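Local coordinates for membrane-fusion protein (Streptococcus pneumoniae, PDB 5XU0) that probably serves as the membrane-fusion subunit of a MacAB-like efflux pump, forming part of its export channel, at residues Lys212-Ser217 and Thr242-Gly247. The protein carries 2 engineered substitutions. Residues are numbered along the deposited sequence; the frame is centred on the assembly and turned at random.
Sequences KLSYIS and TIDVTG
Opposite Thr242 the partner strand fits in two residues, Ser214 and Tyr215, a classic beta bulge in the antiparallel pairing of strands 207-216 and 239-246, neighbours in the six-stranded beta barrel of this membrane fusion protein. Its centre is Thr242 O, which accepts from two successive amides, Ser214 N at 3.2 Å and Tyr215 N at 3.0 Å. Thr242 N closes the bulge by donating to Tyr215 O (2.9 Å); beyond Leu213 and Ile243, Lys212 and Asp244 exchange two backbone bonds, N to O each way. Within the bulge Ser214 points its CB toward the partner strand, and its hydroxyl is modelled beside the Asp244 carboxylate, although the position of OD2 is doubtful.

Side chains meet on both faces of the sheet. Leu213 and Ile243, a non-hydrogen-bonded pair and both buried, pack through CD2 and CG2 at 3.5 Å, and Val179 and Val197 of the flanking strands also touch Ile243. On the other face Lys212 crosses Thr246 at about a right angle, its CE 3.4 Å from Thr246 CG2. Tyr215, which also packs on Val33 of a second subunit, has CG anti to the backbone N (chi1 163°). Thr242 OG1 lies in the plane of its ring, at the edge, 3.8 Å from Tyr215 CD1.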
ATOM      1  N   LYS B 212     -36.037 -27.097  -4.145  1.00 77.26           N
ATOM      2  CA  LYS B 212     -36.390 -26.597  -5.469  1.00 83.70           C
ATOM      3  C   LYS B 212     -35.197 -25.921  -6.131  1.00 88.92           C
ATOM      4  O   LYS B 212     -34.476 -25.151  -5.493  1.00 96.75           O
ATOM      5  CB  LYS B 212     -37.551 -25.590  -5.408  1.00 90.08           C
ATOM      6  CG  LYS B 212     -38.881 -26.097  -4.851  1.00100.66           C
ATOM      7  CD  LYS B 212     -39.852 -24.922  -4.687  1.00127.50           C
ATOM      8  CE  LYS B 212     -40.592 -24.938  -3.356  1.00128.20           C
ATOM      9  NZ  LYS B 212     -41.078 -23.583  -2.970  1.00110.85           N
ATOM     10  N   LEU B 213     -35.021 -26.183  -7.426  1.00 90.68           N
ATOM     11  CA  LEU B 213     -33.980 -25.535  -8.222  1.00 89.73           C
ATOM     12  C   LEU B 213     -34.315 -24.056  -8.386  1.00 92.14           C
ATOM     13  O   LEU B 213     -35.307 -23.707  -9.034  1.00 87.75           O
ATOM     14  CB  LEU B 213     -33.862 -26.215  -9.583  1.00 83.37           C
ATOM     15  CG  LEU B 213     -32.587 -26.970  -9.954  1.00 89.25           C
ATOM     16  CD1 LEU B 213     -32.649 -27.363 -11.413  1.00 95.24           C
ATOM     17  CD2 LEU B 213     -31.348 -26.134  -9.696  1.00 91.83           C
ATOM     18  N   SER B 214     -33.486 -23.180  -7.816  1.00 90.32           N
ATOM     19  CA  SER B 214     -33.761 -21.751  -7.859  1.00 88.27           C
ATOM     20  C   SER B 214     -32.780 -20.945  -8.697  1.00 96.66           C
ATOM     21  O   SER B 214     -33.153 -19.865  -9.167  1.00103.13           O
ATOM     22  CB  SER B 214     -33.790 -21.165  -6.440  1.00 78.28           C
ATOM     23  OG  SER B 214     -32.480 -20.974  -5.939  1.00 89.23           O
ATOM     24  N   TYR B 215     -31.547 -21.416  -8.898  1.00 94.67           N
ATOM     25  CA  TYR B 215     -30.629 -20.634  -9.721  1.00 84.88           C
ATOM     26  C   TYR B 215     -29.689 -21.542 -10.503  1.00 96.22           C
ATOM     27  O   TYR B 215     -29.002 -22.390  -9.920  1.00 82.14           O
ATOM     28  CB  TYR B 215     -29.842 -19.642  -8.857  1.00 82.96           C
ATOM     29  CG  TYR B 215     -28.606 -19.062  -9.507  1.00 80.66           C
ATOM     30  CD1 TYR B 215     -27.346 -19.326  -8.991  1.00 87.47           C
ATOM     31  CD2 TYR B 215     -28.697 -18.243 -10.629  1.00 83.41           C
ATOM     32  CE1 TYR B 215     -26.208 -18.799  -9.571  1.00 87.24           C
ATOM     33  CE2 TYR B 215     -27.560 -17.709 -11.219  1.00 88.56           C
ATOM     34  CZ  TYR B 215     -26.318 -17.992 -10.683  1.00 85.94           C
ATOM     35  OH  TYR B 215     -25.180 -17.470 -11.256  1.00 88.06           O
ATOM     36  N   ILE B 216     -29.668 -21.346 -11.824  1.00 90.06           N
ATOM     37  CA  ILE B 216     -28.798 -22.060 -12.754  1.00 86.22           C
ATOM     38  C   ILE B 216     -28.036 -21.017 -13.561  1.00 81.23           C
ATOM     39  O   ILE B 216     -28.650 -20.212 -14.272  1.00 80.07           O
ATOM     40  CB  ILE B 216     -29.588 -22.986 -13.694  1.00 84.13           C
ATOM     41  CG1 ILE B 216     -30.163 -24.179 -12.929  1.00 81.75           C
ATOM     42  CG2 ILE B 216     -28.708 -23.455 -14.843  1.00 82.70           C
ATOM     43  CD1 ILE B 216     -31.233 -24.922 -13.701  1.00 95.76           C
ATOM     44  N   SER B 217     -26.709 -21.040 -13.470  1.00 81.52           N
ATOM     45  CA  SER B 217     -25.890 -19.986 -14.057  1.00 88.93           C
ATOM     46  C   SER B 217     -25.634 -20.251 -15.536  1.00 88.77           C
ATOM     47  O   SER B 217     -25.113 -21.310 -15.908  1.00 86.12           O
ATOM     48  CB  SER B 217     -24.565 -19.857 -13.313  1.00 94.14           C
ATOM     49  OG  SER B 217     -23.783 -18.808 -13.860  1.00 81.46           O
ATOM     50  N   THR B 242     -27.728 -23.421  -7.483  1.00 82.96           N
ATOM     51  CA  THR B 242     -28.118 -23.363  -6.080  1.00 95.30           C
ATOM     52  C   THR B 242     -29.600 -23.699  -5.979  1.00 87.56           C
ATOM     53  O   THR B 242     -30.413 -23.192  -6.766  1.00 92.52           O
ATOM     54  CB  THR B 242     -27.894 -21.965  -5.444  1.00 79.05           C
ATOM     55  OG1 THR B 242     -28.891 -21.072  -5.940  1.00107.95           O
ATOM     56  CG2 THR B 242     -26.562 -21.361  -5.823  1.00101.48           C
ATOM     57  N   ILE B 243     -29.948 -24.551  -5.009  1.00 74.49           N
ATOM     58  CA  ILE B 243     -31.344 -24.857  -4.727  1.00 94.00           C
ATOM     59  C   ILE B 243     -31.650 -24.492  -3.278  1.00 92.43           C
ATOM     60  O   ILE B 243     -30.798 -24.600  -2.382  1.00 88.87           O
ATOM     61  CB  ILE B 243     -31.712 -26.339  -5.003  1.00100.05           C
ATOM     62  CG1 ILE B 243     -31.386 -27.221  -3.798  1.00 89.28           C
ATOM     63  CG2 ILE B 243     -31.021 -26.865  -6.246  1.00 97.19           C
ATOM     64  CD1 ILE B 243     -31.575 -28.698  -4.039  1.00 98.82           C
ATOM     65  N   ASP B 244     -32.891 -24.045  -3.064  1.00 95.47           N
ATOM     66  CA  ASP B 244     -33.406 -23.675  -1.752  1.00 95.17           C
ATOM     67  C   ASP B 244     -34.124 -24.875  -1.148  1.00 93.48           C
ATOM     68  O   ASP B 244     -35.032 -25.437  -1.773  1.00 95.91           O
ATOM     69  CB  ASP B 244     -34.368 -22.488  -1.853  1.00 84.80           C
ATOM     70  CG  ASP B 244     -33.795 -21.334  -2.650  1.00105.45           C
ATOM     71  OD1 ASP B 244     -33.973 -20.167  -2.234  1.00102.99           O
ATOM     72  OD2 ASP B 244     -33.157 -21.595  -3.687  1.00112.28           O
ATOM     73  N   VAL B 245     -33.725 -25.261   0.066  1.00 86.22           N
ATOM     74  CA  VAL B 245     -34.364 -26.393   0.724  1.00 83.52           C
ATOM     75  C   VAL B 245     -35.774 -26.006   1.144  1.00 88.54           C
ATOM     76  O   VAL B 245     -36.049 -24.851   1.499  1.00107.78           O
ATOM     77  CB  VAL B 245     -33.534 -26.879   1.926  1.00 81.10           C
ATOM     78  CG1 VAL B 245     -32.068 -26.950   1.556  1.00 91.15           C
ATOM     79  CG2 VAL B 245     -33.740 -25.980   3.134  1.00101.60           C
ATOM     80  N   THR B 246     -36.684 -26.968   1.076  1.00 92.97           N
ATOM     81  CA  THR B 246     -38.085 -26.729   1.364  1.00 82.08           C
ATOM     82  C   THR B 246     -38.544 -27.735   2.406  1.00101.12           C
ATOM     83  O   THR B 246     -37.898 -28.761   2.634  1.00 97.63           O
ATOM     84  CB  THR B 246     -38.950 -26.840   0.101  1.00 80.15           C
ATOM     85  OG1 THR B 246     -38.997 -28.205  -0.328  1.00 86.03           O
ATOM     86  CG2 THR B 246     -38.363 -25.990  -1.014  1.00 77.36           C
ATOM     87  N   GLY B 247     -39.672 -27.432   3.036  1.00102.00           N
ATOM     88  CA  GLY B 247     -40.171 -28.292   4.083  1.00102.10           C
ATOM     89  C   GLY B 247     -39.303 -28.241   5.331  1.00105.96           C
ATOM     90  O   GLY B 247     -38.444 -27.374   5.512  1.00101.06           O
TER